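PDB 3WCA: farnesyltransferase, putative from Trypanosoma cruzi, which probably condenses two molecules of farnesyl diphosphate into squalene with magnesium and a reduced nicotinamide cofactor, the entry step to lanosterol synthesis. Local coordinates for residues Q323-A337 and L353-Q365. The protein carries 1 engineered substitution. Sequence-based numbering, arbitrary orientation.
Sequences QATLQMLKTYTLRLA and LVNDAIRAMESHQ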
loop_
_atom_site.group_PDB
_atom_site.type_symbol
_atom_site.label_atom_id
_atom_site.label_comp_id
_atom_site.label_asym_id
_atom_site.label_seq_id
_atom_site.Cartn_x
_atom_site.Cartn_y
_atom_site.Cartn_z
ATOM N N GLN A 323 -6.453 5.198 21.305
ATOM C CA GLN A 323 -5.493 4.967 22.378
ATOM C C GLN A 323 -4.699 3.677 22.272
ATOM O O GLN A 323 -3.473 3.703 22.320
ATOM C CB GLN A 323 -6.188 5.039 23.742
ATOM C CG GLN A 323 -6.700 6.434 24.074
ATOM C CD GLN A 323 -5.709 7.513 23.677
ATOM O OE1 GLN A 323 -4.525 7.444 24.018
ATOM N NE2 GLN A 323 -6.191 8.521 22.950
ATOM N N ALA A 324 -5.384 2.551 22.127
ATOM C CA ALA A 324 -4.697 1.271 22.018
ATOM C C ALA A 324 -3.802 1.225 20.768
ATOM O O ALA A 324 -2.700 0.673 20.789
ATOM C CB ALA A 324 -5.716 0.137 21.981
ATOM N N THR A 325 -4.285 1.816 19.685
ATOM C CA THR A 325 -3.551 1.850 18.432
ATOM C C THR A 325 -2.283 2.661 18.578
ATOM O O THR A 325 -1.233 2.277 18.072
ATOM C CB THR A 325 -4.419 2.454 17.333
ATOM O OG1 THR A 325 -5.589 1.645 17.184
ATOM C CG2 THR A 325 -3.664 2.510 16.010
ATOM N N LEU A 326 -2.386 3.791 19.268
ATOM C CA LEU A 326 -1.233 4.644 19.495
ATOM C C LEU A 326 -0.201 3.907 20.324
ATOM O O LEU A 326 0.997 3.979 20.030
ATOM C CB LEU A 326 -1.627 5.924 20.230
ATOM C CG LEU A 326 -2.402 6.977 19.449
ATOM C CD1 LEU A 326 -2.725 8.146 20.373
ATOM C CD2 LEU A 326 -1.575 7.438 18.252
ATOM N N GLN A 327 -0.646 3.201 21.361
ATOM C CA GLN A 327 0.322 2.485 22.167
ATOM C C GLN A 327 0.993 1.339 21.405
ATOM O O GLN A 327 2.193 1.110 21.577
ATOM C CB GLN A 327 -0.292 2.023 23.500
ATOM C CG GLN A 327 -1.628 1.324 23.442
ATOM C CD GLN A 327 -2.346 1.355 24.792
ATOM O OE1 GLN A 327 -2.854 2.402 25.220
ATOM N NE2 GLN A 327 -2.373 0.211 25.475
ATOM N N MET A 328 0.259 0.626 20.551
ATOM C CA MET A 328 0.902 -0.442 19.784
ATOM C C MET A 328 1.917 0.146 18.793
ATOM O O MET A 328 2.966 -0.444 18.560
ATOM C CB MET A 328 -0.125 -1.290 19.036
ATOM C CG MET A 328 -0.870 -2.267 19.935
ATOM S SD MET A 328 -1.859 -3.441 18.993
ATOM C CE MET A 328 -3.264 -2.415 18.621
ATOM N N LEU A 329 1.607 1.305 18.219
ATOM C CA LEU A 329 2.523 1.953 17.279
ATOM C C LEU A 329 3.750 2.448 18.043
ATOM O O LEU A 329 4.877 2.384 17.547
ATOM C CB LEU A 329 1.855 3.142 16.580
ATOM C CG LEU A 329 0.754 2.877 15.549
ATOM C CD1 LEU A 329 0.167 4.204 15.068
ATOM C CD2 LEU A 329 1.323 2.094 14.376
ATOM N N LYS A 330 3.525 2.949 19.253
ATOM C CA LYS A 330 4.628 3.423 20.072
ATOM C C LYS A 330 5.520 2.224 20.390
ATOM O O LYS A 330 6.746 2.280 20.245
ATOM C CB LYS A 330 4.109 4.042 21.369
ATOM C CG LYS A 330 5.198 4.728 22.183
ATOM C CD LYS A 330 4.752 5.012 23.601
ATOM C CE LYS A 330 4.588 6.494 23.822
ATOM N NZ LYS A 330 3.698 7.068 22.779
ATOM N N THR A 331 4.889 1.132 20.812
ATOM C CA THR A 331 5.614 -0.091 21.136
ATOM C C THR A 331 6.501 -0.568 19.988
ATOM O O THR A 331 7.671 -0.886 20.194
ATOM C CB THR A 331 4.658 -1.246 21.494
ATOM O OG1 THR A 331 3.995 -0.957 22.731
ATOM C CG2 THR A 331 5.430 -2.544 21.633
ATOM N N TYR A 332 5.937 -0.645 18.787
ATOM C CA TYR A 332 6.707 -1.085 17.636
ATOM C C TYR A 332 7.758 -0.056 17.246
ATOM O O TYR A 332 8.867 -0.410 16.864
ATOM C CB TYR A 332 5.780 -1.380 16.462
ATOM C CG TYR A 332 5.068 -2.703 16.617
ATOM C CD1 TYR A 332 5.785 -3.896 16.656
ATOM C CD2 TYR A 332 3.682 -2.760 16.774
ATOM C CE1 TYR A 332 5.144 -5.118 16.848
ATOM C CE2 TYR A 332 3.027 -3.973 16.971
ATOM C CZ TYR A 332 3.757 -5.145 17.006
ATOM O OH TYR A 332 3.107 -6.347 17.186
ATOM N N THR A 333 7.414 1.219 17.347
ATOM C CA THR A 333 8.361 2.270 17.018
ATOM C C THR A 333 9.556 2.153 17.958
ATOM O O THR A 333 10.701 2.325 17.540
ATOM C CB THR A 333 7.747 3.667 17.198
ATOM O OG1 THR A 333 6.616 3.813 16.329
ATOM C CG2 THR A 333 8.790 4.745 16.883
ATOM N N LEU A 334 9.286 1.869 19.228
ATOM C CA LEU A 334 10.357 1.732 20.211
ATOM C C LEU A 334 11.191 0.475 19.964
ATOM O O LEU A 334 12.369 0.434 20.319
ATOM C CB LEU A 334 9.789 1.708 21.639
ATOM C CG LEU A 334 9.173 2.997 22.204
ATOM C CD1 LEU A 334 8.581 2.740 23.587
ATOM C CD2 LEU A 334 10.240 4.069 22.289
ATOM N N ARG A 335 10.584 -0.551 19.369
ATOM C CA ARG A 335 11.311 -1.783 19.072
ATOM C C ARG A 335 12.268 -1.540 17.911
ATOM O O ARG A 335 13.358 -2.116 17.860
ATOM C CB ARG A 335 10.362 -2.929 18.690
ATOM C CG ARG A 335 9.833 -3.741 19.862
ATOM C CD ARG A 335 10.960 -4.383 20.675
ATOM N NE ARG A 335 11.631 -5.478 19.973
ATOM C CZ ARG A 335 12.608 -6.214 20.496
ATOM N NH1 ARG A 335 13.037 -5.974 21.727
ATOM N NH2 ARG A 335 13.143 -7.207 19.798
ATOM N N LEU A 336 11.839 -0.704 16.972
ATOM C CA LEU A 336 12.644 -0.388 15.812
ATOM C C LEU A 336 13.913 0.312 16.303
ATOM O O LEU A 336 15.024 -0.118 16.002
ATOM C CB LEU A 336 11.839 0.509 14.852
ATOM C CG LEU A 336 12.375 0.802 13.444
ATOM C CD1 LEU A 336 11.234 1.247 12.512
ATOM C CD2 LEU A 336 13.439 1.874 13.520
ATOM N N ALA A 337 13.734 1.370 17.087
ATOM C CA ALA A 337 14.845 2.145 17.627
ATOM C C ALA A 337 15.802 1.298 18.456
ATOM O O ALA A 337 17.016 1.469 18.376
ATOM C CB ALA A 337 14.314 3.288 18.471
ATOM N N LEU A 353 13.874 10.754 13.701
ATOM C CA LEU A 353 12.671 10.286 13.028
ATOM C C LEU A 353 11.808 9.501 14.008
ATOM O O LEU A 353 10.582 9.578 13.959
ATOM C CB LEU A 353 13.040 9.424 11.827
ATOM C CG LEU A 353 13.602 10.223 10.651
ATOM C CD1 LEU A 353 14.221 9.286 9.641
ATOM C CD2 LEU A 353 12.490 11.037 10.024
ATOM N N VAL A 354 12.456 8.750 14.897
ATOM C CA VAL A 354 11.738 7.979 15.899
ATOM C C VAL A 354 11.100 8.954 16.879
ATOM O O VAL A 354 9.930 8.805 17.243
ATOM C CB VAL A 354 12.681 7.018 16.673
ATOM C CG1 VAL A 354 11.983 6.490 17.916
ATOM C CG2 VAL A 354 13.078 5.852 15.787
ATOM N N ASN A 355 11.865 9.967 17.286
ATOM C CA ASN A 355 11.362 10.968 18.225
ATOM C C ASN A 355 10.186 11.741 17.651
ATOM O O ASN A 355 9.255 12.072 18.381
ATOM C CB ASN A 355 12.477 11.928 18.651
ATOM C CG ASN A 355 13.476 11.273 19.591
ATOM O OD1 ASN A 355 13.097 10.720 20.623
ATOM N ND2 ASN A 355 14.757 11.335 19.241
ATOM N N ASP A 356 10.226 12.042 16.353
ATOM C CA ASP A 356 9.111 12.742 15.719
ATOM C C ASP A 356 7.859 11.873 15.772
ATOM O O ASP A 356 6.769 12.365 16.049
ATOM C CB ASP A 356 9.403 13.055 14.255
ATOM C CG ASP A 356 10.250 14.278 14.088
ATOM O OD1 ASP A 356 10.082 15.208 14.905
ATOM O OD2 ASP A 356 11.066 14.314 13.140
ATOM N N ALA A 357 8.031 10.581 15.491
ATOM C CA ALA A 357 6.925 9.633 15.496
ATOM C C ALA A 357 6.330 9.479 16.895
ATOM O O ALA A 357 5.131 9.631 17.087
ATOM C CB ALA A 357 7.404 8.271 14.977
ATOM N N ILE A 358 7.179 9.172 17.866
ATOM C CA ILE A 358 6.740 8.998 19.243
ATOM C C ILE A 358 6.139 10.290 19.775
ATOM O O ILE A 358 5.169 10.280 20.527
ATOM C CB ILE A 358 7.924 8.570 20.134
ATOM C CG1 ILE A 358 8.412 7.190 19.688
ATOM C CG2 ILE A 358 7.515 8.554 21.603
ATOM C CD1 ILE A 358 9.603 6.693 20.451
ATOM N N ARG A 359 6.717 11.406 19.367
ATOM C CA ARG A 359 6.231 12.696 19.811
ATOM C C ARG A 359 4.818 12.894 19.287
ATOM O O ARG A 359 3.926 13.317 20.019
ATOM C CB ARG A 359 7.160 13.797 19.300
ATOM C CG ARG A 359 6.824 15.182 19.790
ATOM C CD ARG A 359 7.976 16.139 19.519
ATOM N NE ARG A 359 9.152 15.834 20.333
ATOM C CZ ARG A 359 10.268 15.278 19.868
ATOM N NH1 ARG A 359 10.370 14.961 18.582
ATOM N NH2 ARG A 359 11.284 15.041 20.690
ATOM N N ALA A 360 4.620 12.565 18.016
ATOM C CA ALA A 360 3.322 12.702 17.377
ATOM C C ALA A 360 2.290 11.817 18.066
ATOM O O ALA A 360 1.117 12.162 18.143
ATOM C CB ALA A 360 3.436 12.334 15.906
ATOM N N MET A 361 2.739 10.671 18.562
ATOM C CA MET A 361 1.864 9.733 19.258
ATOM C C MET A 361 1.467 10.281 20.628
ATOM O O MET A 361 0.277 10.368 20.947
ATOM C CB MET A 361 2.571 8.386 19.422
ATOM C CG MET A 361 2.642 7.555 18.146
ATOM S SD MET A 361 3.966 6.331 18.159
ATOM C CE MET A 361 4.497 6.396 16.451
ATOM N N GLU A 362 2.463 10.644 21.436
ATOM C CA GLU A 362 2.208 11.181 22.769
ATOM C C GLU A 362 1.371 12.447 22.632
ATOM O O GLU A 362 0.664 12.847 23.554
ATOM C CB GLU A 362 3.534 11.478 23.488
ATOM C CG GLU A 362 4.439 10.253 23.614
ATOM C CD GLU A 362 5.730 10.513 24.388
ATOM O OE1 GLU A 362 6.403 11.535 24.124
ATOM O OE2 GLU A 362 6.081 9.677 25.252
ATOM N N SER A 363 1.442 13.061 21.456
ATOM C CA SER A 363 0.693 14.277 21.168
ATOM C C SER A 363 -0.815 14.025 21.201
ATOM O O SER A 363 -1.608 14.965 21.186
ATOM C CB SER A 363 1.110 14.819 19.796
ATOM O OG SER A 363 0.327 15.936 19.412
ATOM N N HIS A 364 -1.215 12.757 21.245
ATOM C CA HIS A 364 -2.635 12.405 21.276
ATOM C C HIS A 364 -2.982 11.504 22.461
ATOM O O HIS A 364 -4.097 10.986 22.540
ATOM C CB HIS A 364 -3.043 11.706 19.972
ATOM C CG HIS A 364 -3.023 12.598 18.769
ATOM N ND1 HIS A 364 -4.023 13.507 18.496
ATOM C CD2 HIS A 364 -2.123 12.718 17.762
ATOM C CE1 HIS A 364 -3.742 14.148 17.375
ATOM N NE2 HIS A 364 -2.594 13.689 16.909
ATOM N N GLN A 365 -2.034 11.325 23.381
ATOM C CA GLN A 365 -2.251 10.482 24.562
ATOM C C GLN A 365 -2.565 11.268 25.839
ATOM O O GLN A 365 -2.659 12.499 25.829
ATOM C CB GLN A 365 -1.029 9.595 24.810
ATOM C CG GLN A 365 -0.713 8.639 23.669
ATOM C CD GLN A 365 0.355 7.631 24.037
ATOM O OE1 GLN A 365 1.484 7.996 24.363
ATOM N NE2 GLN A 365 0.001 6.353 23.992
#
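Lys330 sets off with CG anti to the backbone N (chi1 -172°) and bends at its last two torsions, carrying NZ to Gln365 OE1, while Met361, with CG beside its own backbone N (chi1 -75°), pushes its thioether between antiparallel helices 322-338 and 347-362. Met361 SD lies 3.5 Å from Lys330 CA, and Met361 CE ends 3.3 Å from Thr333 OG1, in a hole lined by Leu326, Leu329, Lys330 and Thr333. Thr333 returns the packing as a knob among Val354, Ala357, Ile358 and Met361, its CG2 3.7 Å from Ile358 CG1. The Thr333 hydroxyl turns back to Leu329 O (OG1 to O 2.6 Å). Farther along, Leu334 CD2 and Ile358 CD1 press together at 3.3 Å. Helix 274-294 meets Thr333 through Met288, helix 261-269 meets Ala357 and Met361 through Val261, and the Leu329 side chain is about 13 Å from the bound farnesyl thiodiphosphate, so this hairpin does not line that site.

Lys330 NZ comes from above the amide plane to Gln365 OE1 (2.9 Å). Gln323 NE2 gives a nearly straight bond to His364 O (3.3 Å, 166°). Leu326 CD1 packs on His364 CB, and the imidazole NE2 is hydrogen-bonded to Glu266 OE2 on helix 261-269. An apolar seam, its threonine hydroxyl satisfied by its own helix, gives way to a polar end where Lys330 and Gln323 each donate one bond to the construct's last turn.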